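Local structure of mandelate racemase/muconate lactonizing enzyme family protein (Azoarcus sp., 2QDE) at residues Lys88-Met93 with Leu277-Arg282. The protein belongs to the mandelate racemase/muconate lactonizing enzyme family of the enolase superfamily and carries a barium ion in its metal site. Numbering follows the deposited sequence.
Sequences KIVGRM and LLKAQR
Val90 meets Leu278 and Lys279 where helix 86-96 of the N-terminal domain packs against helix 277-290 of the barrel domain. The contact is apolar and small: the two segments bury 134 Å² between them, and Val90 alone supplies 71 Å² of it. Its CA lies 7.9 Å from the CA of Leu278, the shortest such spacing between 88-93 and 277-282.

Each methyl of Val90 has its own partner. With chi1 at 173°, CG1 is anti to the backbone N and CG2 lies beside it, a rotation that sends CG1 to Lys279 and CG2 to Leu278. CG2 touches CD2 of Leu278 at 3.9 Å, and the same CD2 also lies close to CB of Val90. CG1 meets the aliphatic part of Lys279, with its CG at 4.0 Å and its CD at 4.2 Å. The lysine chain is bent at chi2 and chi3 (-72° and -75°), which folds it back on itself, so that its methylenes rather than its ammonium touch the valine.

Leu278 also packs on Arg282, one turn on in its own helix: its CG sits 3.8 Å above one face of the guanidinium, offset toward the rim. Polar links flank this apolar patch. Arg282 NH2 forms a salt bridge with OE1 of Glu87, about one turn before Val90 on helix 86-96, while Asp108 of helix 101-119 accepts hydrogen bonds from the backbone N of Leu277 and of Leu278.

Contacts between methyl groups and methylenes impose little directionality; the chemistry therefore implies that Val90 supplies close packing at this domain interface, whereas directional fixing is more likely to come from the Arg282-Glu87 salt bridge and the Asp108 bonds beside it.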
loop_
_atom_site.group_PDB
_atom_site.type_symbol
_atom_site.label_atom_id
_atom_site.label_comp_id
_atom_site.label_asym_id
_atom_site.label_seq_id
_atom_site.Cartn_x
_atom_site.Cartn_y
_atom_site.Cartn_z
ATOM N N LYS A 88 -36.647 1.815 9.804
ATOM C CA LYS A 88 -37.243 0.900 8.840
ATOM C C LYS A 88 -37.521 1.568 7.494
ATOM O O LYS A 88 -37.105 1.067 6.448
ATOM C CB LYS A 88 -38.544 0.317 9.407
ATOM C CG LYS A 88 -39.169 -0.770 8.540
ATOM C CD LYS A 88 -40.580 -1.107 9.012
ATOM C CE LYS A 88 -41.257 -2.083 8.059
ATOM N NZ LYS A 88 -42.714 -2.216 8.352
ATOM N N ILE A 89 -38.219 2.700 7.521
ATOM C CA ILE A 89 -38.560 3.423 6.295
ATOM C C ILE A 89 -37.339 3.932 5.524
ATOM O O ILE A 89 -37.275 3.809 4.299
ATOM C CB ILE A 89 -39.505 4.609 6.610
ATOM C CG1 ILE A 89 -40.824 4.067 7.168
ATOM C CG2 ILE A 89 -39.756 5.434 5.352
ATOM C CD1 ILE A 89 -41.732 5.130 7.759
ATOM N N VAL A 90 -36.374 4.506 6.235
ATOM C CA VAL A 90 -35.163 5.004 5.589
ATOM C C VAL A 90 -34.459 3.839 4.903
ATOM O O VAL A 90 -33.918 3.985 3.811
ATOM C CB VAL A 90 -34.204 5.654 6.622
ATOM C CG1 VAL A 90 -32.867 6.007 5.966
ATOM C CG2 VAL A 90 -34.847 6.899 7.199
ATOM N N GLY A 91 -34.483 2.678 5.550
ATOM C CA GLY A 91 -33.855 1.500 4.979
ATOM C C GLY A 91 -34.576 1.025 3.732
ATOM O O GLY A 91 -33.949 0.733 2.711
ATOM N N ARG A 92 -35.900 0.948 3.798
ATOM C CA ARG A 92 -36.659 0.507 2.634
ATOM C C ARG A 92 -36.498 1.480 1.464
ATOM O O ARG A 92 -36.399 1.052 0.318
ATOM C CB ARG A 92 -38.140 0.332 2.990
ATOM C CG ARG A 92 -38.398 -0.786 3.994
ATOM C CD ARG A 92 -39.885 -1.064 4.129
ATOM N NE ARG A 92 -40.429 -1.703 2.931
ATOM C CZ ARG A 92 -41.730 -1.803 2.660
ATOM N NH1 ARG A 92 -42.626 -1.297 3.494
ATOM N NH2 ARG A 92 -42.136 -2.424 1.560
ATOM N N MET A 93 -36.462 2.782 1.740
ATOM C CA MET A 93 -36.286 3.752 0.662
ATOM C C MET A 93 -34.938 3.528 -0.048
ATOM O O MET A 93 -34.854 3.628 -1.275
ATOM C CB MET A 93 -36.372 5.197 1.188
ATOM C CG MET A 93 -37.779 5.659 1.597
ATOM S SD MET A 93 -37.988 7.477 1.739
ATOM C CE MET A 93 -37.026 7.800 3.208
ATOM N N LEU A 277 -32.155 13.353 8.073
ATOM C CA LEU A 277 -31.567 13.512 9.397
ATOM C C LEU A 277 -30.907 12.242 9.925
ATOM O O LEU A 277 -29.819 12.309 10.494
ATOM C CB LEU A 277 -32.624 14.018 10.387
ATOM C CG LEU A 277 -33.203 15.408 10.076
ATOM C CD1 LEU A 277 -34.386 15.697 11.010
ATOM C CD2 LEU A 277 -32.114 16.475 10.228
ATOM N N LEU A 278 -31.552 11.093 9.747
ATOM C CA LEU A 278 -30.970 9.840 10.209
ATOM C C LEU A 278 -29.685 9.564 9.431
ATOM O O LEU A 278 -28.655 9.266 10.024
ATOM C CB LEU A 278 -31.953 8.678 10.035
ATOM C CG LEU A 278 -31.417 7.282 10.366
ATOM C CD1 LEU A 278 -30.777 7.262 11.756
ATOM C CD2 LEU A 278 -32.549 6.273 10.277
ATOM N N LYS A 279 -29.753 9.669 8.106
ATOM C CA LYS A 279 -28.581 9.455 7.262
ATOM C C LYS A 279 -27.474 10.438 7.656
ATOM O O LYS A 279 -26.284 10.100 7.624
ATOM C CB LYS A 279 -28.945 9.635 5.780
ATOM C CG LYS A 279 -29.802 8.509 5.194
ATOM C CD LYS A 279 -29.012 7.218 5.007
ATOM C CE LYS A 279 -28.067 7.288 3.787
ATOM N NZ LYS A 279 -26.704 6.684 4.076
ATOM N N ALA A 280 -27.868 11.654 8.030
ATOM C CA ALA A 280 -26.910 12.668 8.446
ATOM C C ALA A 280 -26.202 12.239 9.735
ATOM O O ALA A 280 -25.005 12.452 9.886
ATOM C CB ALA A 280 -27.605 14.007 8.650
ATOM N N GLN A 281 -26.939 11.636 10.665
ATOM C CA GLN A 281 -26.329 11.190 11.919
ATOM C C GLN A 281 -25.262 10.132 11.639
ATOM O O GLN A 281 -24.208 10.118 12.273
ATOM C CB GLN A 281 -27.393 10.618 12.864
ATOM C CG GLN A 281 -28.412 11.641 13.356
ATOM C CD GLN A 281 -29.418 11.033 14.309
ATOM O OE1 GLN A 281 -29.396 11.296 15.519
ATOM N NE2 GLN A 281 -30.300 10.203 13.772
ATOM N N ARG A 282 -25.542 9.246 10.688
ATOM C CA ARG A 282 -24.583 8.207 10.326
ATOM C C ARG A 282 -23.359 8.878 9.688
ATOM O O ARG A 282 -22.221 8.548 9.998
ATOM C CB ARG A 282 -25.230 7.216 9.352
ATOM C CG ARG A 282 -26.422 6.464 9.954
ATOM C CD ARG A 282 -27.082 5.540 8.941
ATOM N NE ARG A 282 -28.202 4.806 9.530
ATOM C CZ ARG A 282 -29.112 4.130 8.832
ATOM N NH1 ARG A 282 -29.049 4.086 7.507
ATOM N NH2 ARG A 282 -30.096 3.502 9.462
#